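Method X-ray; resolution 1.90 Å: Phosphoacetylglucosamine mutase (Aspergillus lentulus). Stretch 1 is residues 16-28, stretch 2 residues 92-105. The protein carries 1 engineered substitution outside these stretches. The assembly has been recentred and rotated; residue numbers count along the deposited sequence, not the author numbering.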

# COMPACT_ATOMS: atom_id res chain seq x y z
N GLN A 16 1.54 33.46 -1.50
CA GLN A 16 2.91 33.05 -1.82
C GLN A 16 3.00 32.10 -3.01
O GLN A 16 4.09 31.84 -3.54
CB GLN A 16 3.54 32.40 -0.60
CG GLN A 16 3.74 33.34 0.57
CD GLN A 16 5.17 33.24 1.06
OE1 GLN A 16 6.07 33.90 0.53
NE2 GLN A 16 5.39 32.40 2.07
N TYR A 17 1.85 31.58 -3.42
CA TYR A 17 1.79 30.51 -4.43
C TYR A 17 0.98 30.95 -5.64
O TYR A 17 0.34 31.98 -5.62
CB TYR A 17 1.27 29.17 -3.82
CG TYR A 17 1.90 28.88 -2.45
CD1 TYR A 17 3.27 28.74 -2.32
CD2 TYR A 17 1.10 28.82 -1.29
CE1 TYR A 17 3.86 28.57 -1.07
CE2 TYR A 17 1.67 28.61 -0.05
CZ TYR A 17 3.05 28.48 0.05
OH TYR A 17 3.63 28.27 1.27
N ALA A 18 1.08 30.18 -6.70
CA ALA A 18 0.34 30.43 -7.93
C ALA A 18 -0.14 29.07 -8.42
O ALA A 18 0.68 28.14 -8.48
CB ALA A 18 1.25 31.09 -8.97
N LYS A 19 -1.44 28.93 -8.73
CA LYS A 19 -1.95 27.72 -9.37
C LYS A 19 -1.41 27.61 -10.76
O LYS A 19 -1.33 28.63 -11.46
CB LYS A 19 -3.47 27.73 -9.49
CG LYS A 19 -4.18 27.54 -8.19
CD LYS A 19 -5.66 27.41 -8.44
CE LYS A 19 -6.08 25.96 -8.41
NZ LYS A 19 -7.08 25.73 -9.47
N PRO A 20 -1.05 26.38 -11.19
CA PRO A 20 -0.68 26.22 -12.60
C PRO A 20 -1.89 26.34 -13.51
O PRO A 20 -2.98 25.83 -13.19
CB PRO A 20 -0.10 24.77 -12.66
CG PRO A 20 -0.62 24.08 -11.45
CD PRO A 20 -0.86 25.14 -10.41
N GLU A 21 -1.71 27.02 -14.63
CA GLU A 21 -2.84 27.43 -15.46
C GLU A 21 -3.46 26.21 -16.09
O GLU A 21 -2.78 25.37 -16.65
CB GLU A 21 -2.42 28.41 -16.55
CG GLU A 21 -1.76 29.68 -16.04
CD GLU A 21 -2.42 30.92 -16.61
OE1 GLU A 21 -3.64 30.86 -16.92
OE2 GLU A 21 -1.71 31.94 -16.75
N GLY A 22 -4.77 26.12 -15.97
CA GLY A 22 -5.46 25.08 -16.66
C GLY A 22 -5.47 23.69 -16.03
O GLY A 22 -6.22 22.88 -16.50
N LYS A 23 -4.66 23.40 -14.99
CA LYS A 23 -4.68 22.03 -14.39
C LYS A 23 -5.88 21.88 -13.48
O LYS A 23 -6.17 22.75 -12.62
CB LYS A 23 -3.42 21.67 -13.60
CG LYS A 23 -2.11 22.01 -14.28
CD LYS A 23 -1.88 21.30 -15.62
CE LYS A 23 -0.41 21.39 -16.00
NZ LYS A 23 -0.14 20.54 -17.18
N ILE A 24 -6.57 20.77 -13.68
CA ILE A 24 -7.65 20.33 -12.80
C ILE A 24 -7.05 19.13 -12.03
O ILE A 24 -6.47 18.27 -12.62
CB ILE A 24 -8.90 19.92 -13.62
CG1 ILE A 24 -9.58 21.20 -14.28
CG2 ILE A 24 -9.87 19.11 -12.76
CD1 ILE A 24 -10.46 20.92 -15.50
N PHE A 25 -7.18 19.14 -10.70
CA PHE A 25 -6.59 18.12 -9.84
C PHE A 25 -7.63 17.09 -9.42
O PHE A 25 -8.79 17.41 -9.27
CB PHE A 25 -5.96 18.78 -8.61
CG PHE A 25 -4.99 19.85 -8.95
CD1 PHE A 25 -3.75 19.53 -9.51
CD2 PHE A 25 -5.31 21.21 -8.72
CE1 PHE A 25 -2.83 20.53 -9.83
CE2 PHE A 25 -4.39 22.21 -9.07
CZ PHE A 25 -3.15 21.87 -9.61
N GLN A 26 -7.22 15.82 -9.30
CA GLN A 26 -8.13 14.79 -8.86
C GLN A 26 -7.43 13.97 -7.77
O GLN A 26 -6.20 13.81 -7.82
CB GLN A 26 -8.58 13.91 -10.04
CG GLN A 26 -7.43 13.55 -10.97
CD GLN A 26 -7.79 12.55 -12.09
OE1 GLN A 26 -8.45 12.92 -13.07
NE2 GLN A 26 -7.30 11.28 -11.95
N TYR A 27 -8.19 13.44 -6.82
CA TYR A 27 -7.60 12.70 -5.70
C TYR A 27 -6.95 11.34 -6.14
O TYR A 27 -5.91 10.93 -5.61
CB TYR A 27 -8.65 12.51 -4.61
CG TYR A 27 -8.09 12.12 -3.27
CD1 TYR A 27 -7.66 13.12 -2.36
CD2 TYR A 27 -8.00 10.77 -2.89
CE1 TYR A 27 -7.16 12.76 -1.13
CE2 TYR A 27 -7.53 10.40 -1.62
CZ TYR A 27 -7.10 11.39 -0.75
OH TYR A 27 -6.58 11.10 0.50
N GLY A 28 -7.53 10.68 -7.13
CA GLY A 28 -6.88 9.48 -7.71
C GLY A 28 -7.00 8.28 -6.76
O GLY A 28 -7.81 8.26 -5.81
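Stretch 2 92-105: WEAYATKLANAPLE

Stretch 2 enters as the continuation of a helix and leaves as a loop. The i to i+4 backbone bonds, from Ala96 N to Trp92 O at 3.0 Å through Asn101 N to Thr97 O at 3.0 Å, establish the helix, and Ala102, at phi/psi -63/135, is the first residue to depart from it. Stretch 1 has no regular helix or strand, so no crossing angle is defined. The direction follows from the order of contacts: Glu93 lies by Tyr27, Asn101 by Phe25 (CA atoms 6.2 Å apart) and Leu104 by Lys19 (CA atoms 7.2 Å apart). The two stretches therefore run in opposite senses, and together bury 602 Å².

Trp92 makes no contact. Glu93 points toward stretch 1 and lays its aliphatic part on the Tyr27 ring: its CG is 3.9 Å from the ring centroid and 23° off the normal, which places a CH-pi contact over the face. Ala94 and Tyr95 take no part. One turn on from Trp92, Ala96 brings its CB to 4.1 Å from Tyr27 CD1, an apolar contact.

Thr97, chi1 in the m well, turns its hydroxyl back to its own helix, with OG1 donating to Glu93 O at 2.9 Å. Thr97 OG1 also accepts from a water at 3.0 Å, and that water accepts from Tyr27 N at 2.8 Å, so a single water bridges the stretches. Thr97 CG2 also lies 3.6 Å from Phe25 O. Lys98 and Leu99 stay out of reach.

Ala100 meets Phe25 in two ways. Its CB is 4.3 Å from Phe25 CB, while its carbonyl O, 3.3 Å from Phe25 CD2, lies at the ring edge, near the ring plane. Asn101 starts sideways, but the end of its side chain comes nearer and reaches the Phe25 backbone; its amide is probably turned over in the model, so the modelled positions of its nitrogen and oxygen cannot settle the bonding there. Its main-chain O is better defined as a partner: Lys19 NZ donates to it at 3.4 Å, a weak hydrogen bond.

Beyond the helix, the Lys19 side chain runs alongside the loop, its CE 3.5 Å from Ala102 O and its CD 4.2 Å from Pro103 CA. The CB atoms of Ala102 and Pro103 point away, whereas that of Leu104 points toward stretch 1. Leu104 CD2 packs 3.3 Å from Tyr17 O and 4.0 Å from Lys19 N, with Tyr17 CB at 4.4 Å from the same methyl. Glu105 makes no contact.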

# COMPACT_ATOMS: atom_id res chain seq x y z
N TRP A 92 -14.59 12.37 2.06
CA TRP A 92 -13.73 13.50 2.23
C TRP A 92 -12.77 13.70 1.07
O TRP A 92 -12.18 14.78 0.94
CB TRP A 92 -12.98 13.35 3.56
CG TRP A 92 -13.79 13.79 4.78
CD1 TRP A 92 -14.92 13.18 5.35
CD2 TRP A 92 -13.51 14.92 5.60
NE1 TRP A 92 -15.37 13.93 6.44
CE2 TRP A 92 -14.51 14.97 6.63
CE3 TRP A 92 -12.52 15.92 5.56
CZ2 TRP A 92 -14.50 15.96 7.63
CZ3 TRP A 92 -12.53 16.89 6.55
CH2 TRP A 92 -13.52 16.91 7.56
N GLU A 93 -12.65 12.73 0.16
CA GLU A 93 -11.83 12.97 -1.05
C GLU A 93 -12.45 14.10 -1.90
O GLU A 93 -11.71 14.94 -2.42
CB GLU A 93 -11.65 11.69 -1.88
CG GLU A 93 -11.14 10.51 -1.06
CD GLU A 93 -11.07 9.24 -1.86
OE1 GLU A 93 -11.63 9.20 -2.98
OE2 GLU A 93 -10.40 8.30 -1.37
N ALA A 94 -13.80 14.14 -2.01
CA ALA A 94 -14.47 15.29 -2.67
C ALA A 94 -14.17 16.64 -2.05
O ALA A 94 -14.02 17.64 -2.78
CB ALA A 94 -16.00 15.11 -2.75
N TYR A 95 -14.15 16.71 -0.73
CA TYR A 95 -13.80 17.97 -0.09
C TYR A 95 -12.34 18.37 -0.44
O TYR A 95 -12.05 19.55 -0.72
CB TYR A 95 -13.91 17.86 1.41
CG TYR A 95 -15.25 17.38 1.94
CD1 TYR A 95 -16.46 17.78 1.32
CD2 TYR A 95 -15.30 16.60 3.09
CE1 TYR A 95 -17.69 17.34 1.82
CE2 TYR A 95 -16.53 16.18 3.61
CZ TYR A 95 -17.72 16.56 2.98
OH TYR A 95 -18.91 16.10 3.49
N ALA A 96 -11.43 17.38 -0.41
CA ALA A 96 -10.02 17.72 -0.72
C ALA A 96 -9.95 18.29 -2.11
O ALA A 96 -9.22 19.24 -2.35
CB ALA A 96 -9.17 16.48 -0.62
N THR A 97 -10.68 17.66 -3.04
CA THR A 97 -10.62 18.01 -4.45
C THR A 97 -11.24 19.39 -4.68
O THR A 97 -10.79 20.16 -5.55
CB THR A 97 -11.34 16.92 -5.27
OG1 THR A 97 -10.72 15.68 -5.02
CG2 THR A 97 -11.37 17.20 -6.76
N LYS A 98 -12.22 19.76 -3.83
CA LYS A 98 -12.82 21.10 -3.97
C LYS A 98 -11.80 22.13 -3.52
O LYS A 98 -11.60 23.14 -4.18
CB LYS A 98 -14.10 21.14 -3.13
CG LYS A 98 -14.86 22.46 -3.17
CD LYS A 98 -15.77 22.59 -1.94
CE LYS A 98 -17.05 21.77 -2.06
NZ LYS A 98 -18.11 22.61 -2.69
N LEU A 99 -11.12 21.90 -2.39
CA LEU A 99 -10.12 22.85 -1.96
C LEU A 99 -8.98 22.95 -2.98
O LEU A 99 -8.50 24.06 -3.28
CB LEU A 99 -9.56 22.53 -0.56
CG LEU A 99 -10.43 22.84 0.64
CD1 LEU A 99 -9.95 22.05 1.86
CD2 LEU A 99 -10.41 24.36 0.91
N ALA A 100 -8.58 21.81 -3.53
CA ALA A 100 -7.42 21.80 -4.46
C ALA A 100 -7.75 22.48 -5.79
O ALA A 100 -6.86 23.01 -6.46
CB ALA A 100 -6.96 20.37 -4.71
N ASN A 101 -9.04 22.46 -6.18
CA ASN A 101 -9.46 23.11 -7.43
C ASN A 101 -9.99 24.56 -7.27
O ASN A 101 -10.25 25.24 -8.27
CB ASN A 101 -10.41 22.21 -8.22
CG ASN A 101 -9.70 20.96 -8.74
OD1 ASN A 101 -10.02 19.84 -8.33
ND2 ASN A 101 -8.70 21.14 -9.58
N ALA A 102 -10.12 25.03 -6.03
CA ALA A 102 -10.54 26.41 -5.75
C ALA A 102 -9.52 27.40 -6.30
O ALA A 102 -8.29 27.21 -6.06
CB ALA A 102 -10.66 26.63 -4.27
N PRO A 103 -10.01 28.48 -7.00
CA PRO A 103 -9.10 29.59 -7.24
C PRO A 103 -8.51 30.01 -5.91
O PRO A 103 -9.19 29.95 -4.87
CB PRO A 103 -9.99 30.69 -7.83
CG PRO A 103 -11.23 29.99 -8.30
CD PRO A 103 -11.40 28.79 -7.40
N LEU A 104 -7.24 30.37 -5.94
CA LEU A 104 -6.51 30.72 -4.74
C LEU A 104 -7.14 31.89 -4.00
O LEU A 104 -7.20 31.91 -2.76
CB LEU A 104 -5.04 31.03 -5.16
CG LEU A 104 -3.87 30.44 -4.42
CD1 LEU A 104 -4.18 29.02 -4.02
CD2 LEU A 104 -2.63 30.51 -5.30
N GLU A 105 -7.59 32.87 -4.78
CA GLU A 105 -8.30 34.07 -4.29
C GLU A 105 -9.48 33.68 -3.39
O GLU A 105 -9.79 34.40 -2.44
CB GLU A 105 -8.84 34.89 -5.48
CG GLU A 105 -7.79 35.39 -6.46
CD GLU A 105 -7.03 34.26 -7.21
OE1 GLU A 105 -7.65 33.27 -7.69
OE2 GLU A 105 -5.77 34.39 -7.31
O HOH W 1 -10.95 13.72 -7.28